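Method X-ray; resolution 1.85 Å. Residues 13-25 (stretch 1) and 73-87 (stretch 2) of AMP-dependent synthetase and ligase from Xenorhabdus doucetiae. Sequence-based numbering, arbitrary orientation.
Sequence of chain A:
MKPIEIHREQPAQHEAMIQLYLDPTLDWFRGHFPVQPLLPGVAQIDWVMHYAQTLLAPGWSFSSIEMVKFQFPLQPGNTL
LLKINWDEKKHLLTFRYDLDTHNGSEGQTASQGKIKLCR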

# COMPACT_ATOMS: atom_id res chain seq x y z
N GLN A 13 -0.20 17.41 -22.63
CA GLN A 13 0.73 16.27 -22.70
C GLN A 13 1.23 15.81 -21.31
O GLN A 13 1.72 14.68 -21.18
CB GLN A 13 1.92 16.58 -23.63
CG GLN A 13 1.54 16.85 -25.09
CD GLN A 13 0.97 15.64 -25.81
OE1 GLN A 13 1.71 14.78 -26.29
NE2 GLN A 13 -0.35 15.57 -25.91
N HIS A 14 1.07 16.66 -20.30
CA HIS A 14 1.51 16.38 -18.92
C HIS A 14 0.38 16.01 -17.94
O HIS A 14 0.64 15.83 -16.75
CB HIS A 14 2.34 17.57 -18.39
CG HIS A 14 1.53 18.79 -18.07
ND1 HIS A 14 1.23 19.75 -19.01
CD2 HIS A 14 0.96 19.20 -16.92
CE1 HIS A 14 0.51 20.70 -18.45
NE2 HIS A 14 0.33 20.39 -17.18
N GLU A 15 -0.85 15.90 -18.44
CA GLU A 15 -2.02 15.60 -17.62
C GLU A 15 -2.80 14.41 -18.17
O GLU A 15 -2.86 14.21 -19.39
CB GLU A 15 -2.96 16.80 -17.55
CG GLU A 15 -2.44 17.98 -16.75
CD GLU A 15 -3.56 18.91 -16.29
OE1 GLU A 15 -3.67 19.15 -15.07
OE2 GLU A 15 -4.33 19.38 -17.16
N ALA A 16 -3.42 13.64 -17.28
CA ALA A 16 -4.35 12.60 -17.70
C ALA A 16 -5.52 12.48 -16.74
O ALA A 16 -5.37 12.67 -15.53
CB ALA A 16 -3.65 11.25 -17.82
N MET A 17 -6.67 12.14 -17.31
CA MET A 17 -7.89 11.88 -16.57
C MET A 17 -8.34 10.50 -17.03
O MET A 17 -8.47 10.27 -18.24
CB MET A 17 -8.96 12.91 -16.91
CG MET A 17 -9.01 14.08 -15.94
SD MET A 17 -10.27 15.30 -16.38
CE MET A 17 -11.77 14.31 -16.32
N ILE A 18 -8.53 9.58 -16.09
CA ILE A 18 -8.90 8.20 -16.41
C ILE A 18 -10.11 7.82 -15.57
O ILE A 18 -10.12 8.04 -14.36
CB ILE A 18 -7.73 7.21 -16.13
CG1 ILE A 18 -6.42 7.67 -16.80
CG2 ILE A 18 -8.07 5.82 -16.65
CD1 ILE A 18 -5.43 8.30 -15.85
N GLN A 19 -11.13 7.25 -16.22
CA GLN A 19 -12.29 6.74 -15.53
C GLN A 19 -12.13 5.23 -15.41
O GLN A 19 -11.98 4.54 -16.43
CB GLN A 19 -13.57 7.10 -16.27
CG GLN A 19 -14.84 6.69 -15.54
CD GLN A 19 -16.09 7.29 -16.17
OE1 GLN A 19 -16.10 7.64 -17.35
NE2 GLN A 19 -17.14 7.42 -15.37
N LEU A 20 -12.15 4.73 -14.17
CA LEU A 20 -11.88 3.33 -13.85
C LEU A 20 -13.03 2.70 -13.09
O LEU A 20 -13.65 3.35 -12.25
CB LEU A 20 -10.64 3.21 -12.97
CG LEU A 20 -9.35 3.78 -13.53
CD1 LEU A 20 -8.26 3.66 -12.48
CD2 LEU A 20 -8.96 3.06 -14.81
N TYR A 21 -13.26 1.43 -13.36
CA TYR A 21 -14.32 0.67 -12.69
C TYR A 21 -13.69 -0.49 -11.91
O TYR A 21 -12.86 -1.22 -12.44
CB TYR A 21 -15.33 0.17 -13.72
CG TYR A 21 -16.33 -0.78 -13.12
CD1 TYR A 21 -17.41 -0.31 -12.38
CD2 TYR A 21 -16.19 -2.16 -13.28
CE1 TYR A 21 -18.32 -1.19 -11.81
CE2 TYR A 21 -17.11 -3.05 -12.73
CZ TYR A 21 -18.17 -2.56 -11.99
OH TYR A 21 -19.07 -3.44 -11.43
N LEU A 22 -14.12 -0.65 -10.66
CA LEU A 22 -13.64 -1.71 -9.79
C LEU A 22 -14.58 -2.91 -9.86
O LEU A 22 -15.70 -2.85 -9.35
CB LEU A 22 -13.54 -1.20 -8.35
CG LEU A 22 -12.73 0.09 -8.14
CD1 LEU A 22 -12.59 0.38 -6.65
CD2 LEU A 22 -11.38 -0.02 -8.81
N ASP A 23 -14.12 -3.98 -10.51
CA ASP A 23 -14.88 -5.22 -10.60
C ASP A 23 -14.67 -6.08 -9.35
O ASP A 23 -13.55 -6.15 -8.84
CB ASP A 23 -14.45 -6.02 -11.83
CG ASP A 23 -15.46 -7.07 -12.22
OD1 ASP A 23 -15.28 -8.25 -11.84
OD2 ASP A 23 -16.46 -6.73 -12.88
N PRO A 24 -15.73 -6.77 -8.87
CA PRO A 24 -15.58 -7.72 -7.75
C PRO A 24 -14.48 -8.78 -7.89
O PRO A 24 -13.98 -9.26 -6.87
CB PRO A 24 -16.94 -8.41 -7.70
CG PRO A 24 -17.89 -7.39 -8.20
CD PRO A 24 -17.15 -6.55 -9.20
N THR A 25 -14.14 -9.17 -9.13
CA THR A 25 -13.16 -10.22 -9.38
C THR A 25 -11.72 -9.71 -9.50
O THR A 25 -10.80 -10.50 -9.68
CB THR A 25 -13.51 -11.03 -10.64
OG1 THR A 25 -13.49 -10.18 -11.79
CG2 THR A 25 -14.89 -11.65 -10.48
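Stretch 2 73-87: PLQPGNTLLLKINWD

Stretch 2 lies beside stretch 1 as an antiparallel β neighbour: strand 79-87 runs against strand 15-21 at 157° between their N-to-C directions, the axes approaching to 4.6 Å. Glu15 pairs with Asn85, and the register continues without a break to Tyr21 with Thr79. Contact is greatest at Leu22, just past the first strand, where the type II turn from Gln75 to Asn78 leads into the second. Its backbone holds the turn at two points, Leu22 N to Asn78 O (3.0 Å) and Gly77 N to Leu22 O (2.8 Å), while its side chain (m, t) points toward stretch 2, with CD1 4.2 Å from Leu74 CB and CD2 4.0 Å from Leu80 CD1. Gly77 has phi 96°, where a CB would jam against the preceding carbonyl. Leu82, next in covered area, pairs with Ile18 through two hydrogen bonds, Leu82 N to Ile18 O (2.8 Å) and Ile18 N to Leu82 O (2.9 Å); Leu82 CG lies 4.2 Å from Ile18 CD1. Leu20 repeats the pattern with Leu80, whose N donates to Leu20 O at 2.7 Å. These side chains share one buried face with Ala16 and Ile84, and Ile84 CD1 reaches Ile18 CD1 at 4.0 Å. On the other face, Asn85 ND2 donates to Glu15 OE1 (3.2 Å), and Gln19 CG meets Leu81 CD2 at 3.7 Å.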

# COMPACT_ATOMS: atom_id res chain seq x y z
N PRO A 73 -12.95 4.90 1.92
CA PRO A 73 -12.73 3.53 1.45
C PRO A 73 -13.37 3.25 0.09
O PRO A 73 -14.47 3.75 -0.19
CB PRO A 73 -13.38 2.66 2.53
CG PRO A 73 -14.32 3.54 3.27
CD PRO A 73 -14.01 4.97 2.95
N LEU A 74 -12.67 2.46 -0.72
CA LEU A 74 -13.13 2.08 -2.05
C LEU A 74 -13.40 0.59 -2.09
O LEU A 74 -12.65 -0.20 -1.52
CB LEU A 74 -12.09 2.47 -3.09
CG LEU A 74 -11.81 3.98 -3.18
CD1 LEU A 74 -10.68 4.26 -4.15
CD2 LEU A 74 -13.06 4.73 -3.59
N GLN A 75 -14.48 0.21 -2.77
CA GLN A 75 -14.95 -1.17 -2.81
C GLN A 75 -15.43 -1.53 -4.22
O GLN A 75 -15.59 -0.65 -5.06
CB GLN A 75 -16.08 -1.38 -1.79
CG GLN A 75 -17.35 -0.58 -2.03
CD GLN A 75 -18.46 -0.93 -1.07
OE1 GLN A 75 -18.56 -2.07 -0.58
NE2 GLN A 75 -19.33 0.03 -0.79
N PRO A 76 -15.66 -2.84 -4.49
CA PRO A 76 -16.13 -3.20 -5.82
C PRO A 76 -17.47 -2.55 -6.16
O PRO A 76 -18.30 -2.33 -5.27
CB PRO A 76 -16.27 -4.72 -5.76
CG PRO A 76 -15.36 -5.14 -4.66
CD PRO A 76 -15.40 -4.03 -3.66
N GLY A 77 -17.65 -2.22 -7.45
CA GLY A 77 -18.81 -1.48 -7.92
C GLY A 77 -18.57 0.01 -8.04
O GLY A 77 -19.32 0.69 -8.76
N ASN A 78 -17.55 0.54 -7.36
CA ASN A 78 -17.21 1.96 -7.45
C ASN A 78 -16.60 2.30 -8.81
O ASN A 78 -15.88 1.49 -9.40
CB ASN A 78 -16.23 2.40 -6.36
CG ASN A 78 -16.82 2.37 -4.96
OD1 ASN A 78 -16.07 2.40 -3.98
ND2 ASN A 78 -18.14 2.32 -4.84
N THR A 79 -16.93 3.49 -9.29
CA THR A 79 -16.30 4.09 -10.45
C THR A 79 -15.44 5.22 -9.91
O THR A 79 -15.89 6.00 -9.06
CB THR A 79 -17.34 4.60 -11.46
OG1 THR A 79 -18.10 3.49 -11.94
CG2 THR A 79 -16.67 5.28 -12.65
N LEU A 80 -14.20 5.28 -10.38
CA LEU A 80 -13.22 6.26 -9.95
C LEU A 80 -12.86 7.18 -11.10
O LEU A 80 -12.83 6.74 -12.26
CB LEU A 80 -11.93 5.55 -9.48
CG LEU A 80 -12.07 4.38 -8.50
CD1 LEU A 80 -10.69 3.85 -8.12
CD2 LEU A 80 -12.84 4.80 -7.27
N LEU A 81 -12.59 8.44 -10.79
CA LEU A 81 -11.97 9.36 -11.72
C LEU A 81 -10.58 9.67 -11.18
O LEU A 81 -10.44 10.23 -10.09
CB LEU A 81 -12.80 10.65 -11.85
CG LEU A 81 -14.24 10.49 -12.35
CD1 LEU A 81 -14.96 11.83 -12.35
CD2 LEU A 81 -14.25 9.87 -13.75
N LEU A 82 -9.56 9.27 -11.94
CA LEU A 82 -8.16 9.46 -11.56
C LEU A 82 -7.56 10.60 -12.37
O LEU A 82 -7.51 10.52 -13.58
CB LEU A 82 -7.37 8.18 -11.84
CG LEU A 82 -5.85 8.22 -11.67
CD1 LEU A 82 -5.46 8.76 -10.30
CD2 LEU A 82 -5.28 6.83 -11.90
N LYS A 83 -7.07 11.62 -11.67
CA LYS A 83 -6.46 12.80 -12.27
C LYS A 83 -4.99 12.77 -11.89
O LYS A 83 -4.68 12.64 -10.71
CB LYS A 83 -7.15 14.05 -11.70
CG LYS A 83 -6.50 15.40 -11.99
CD LYS A 83 -6.60 16.29 -10.75
CE LYS A 83 -6.23 17.74 -11.03
NZ LYS A 83 -6.93 18.63 -10.05
N ILE A 84 -4.10 12.85 -12.88
CA ILE A 84 -2.64 12.82 -12.66
C ILE A 84 -2.00 13.99 -13.39
O ILE A 84 -2.33 14.26 -14.55
CB ILE A 84 -1.98 11.52 -13.18
CG1 ILE A 84 -2.62 10.27 -12.57
CG2 ILE A 84 -0.49 11.51 -12.84
CD1 ILE A 84 -2.33 9.00 -13.34
N ASN A 85 -1.07 14.67 -12.71
CA ASN A 85 -0.29 15.75 -13.29
C ASN A 85 1.19 15.44 -13.09
O ASN A 85 1.60 15.11 -11.97
CB ASN A 85 -0.67 17.07 -12.61
CG ASN A 85 0.06 18.27 -13.20
OD1 ASN A 85 1.24 18.50 -12.91
ND2 ASN A 85 -0.65 19.04 -14.01
N TRP A 86 1.96 15.53 -14.17
CA TRP A 86 3.41 15.34 -14.13
C TRP A 86 4.10 16.68 -14.34
O TRP A 86 3.88 17.33 -15.37
CB TRP A 86 3.81 14.32 -15.21
CG TRP A 86 5.28 14.21 -15.48
CD1 TRP A 86 5.89 14.32 -16.70
CD2 TRP A 86 6.31 13.93 -14.53
NE1 TRP A 86 7.25 14.13 -16.57
CE2 TRP A 86 7.53 13.90 -15.25
CE3 TRP A 86 6.33 13.73 -13.15
CZ2 TRP A 86 8.76 13.65 -14.62
CZ3 TRP A 86 7.55 13.48 -12.52
CH2 TRP A 86 8.75 13.46 -13.26
N ASP A 87 4.90 17.09 -13.36
CA ASP A 87 5.69 18.32 -13.44
C ASP A 87 7.16 17.89 -13.55
O ASP A 87 7.81 17.57 -12.56
CB ASP A 87 5.45 19.20 -12.21
CG ASP A 87 5.99 20.61 -12.38
OD1 ASP A 87 7.02 20.78 -13.05
OD2 ASP A 87 5.39 21.56 -11.83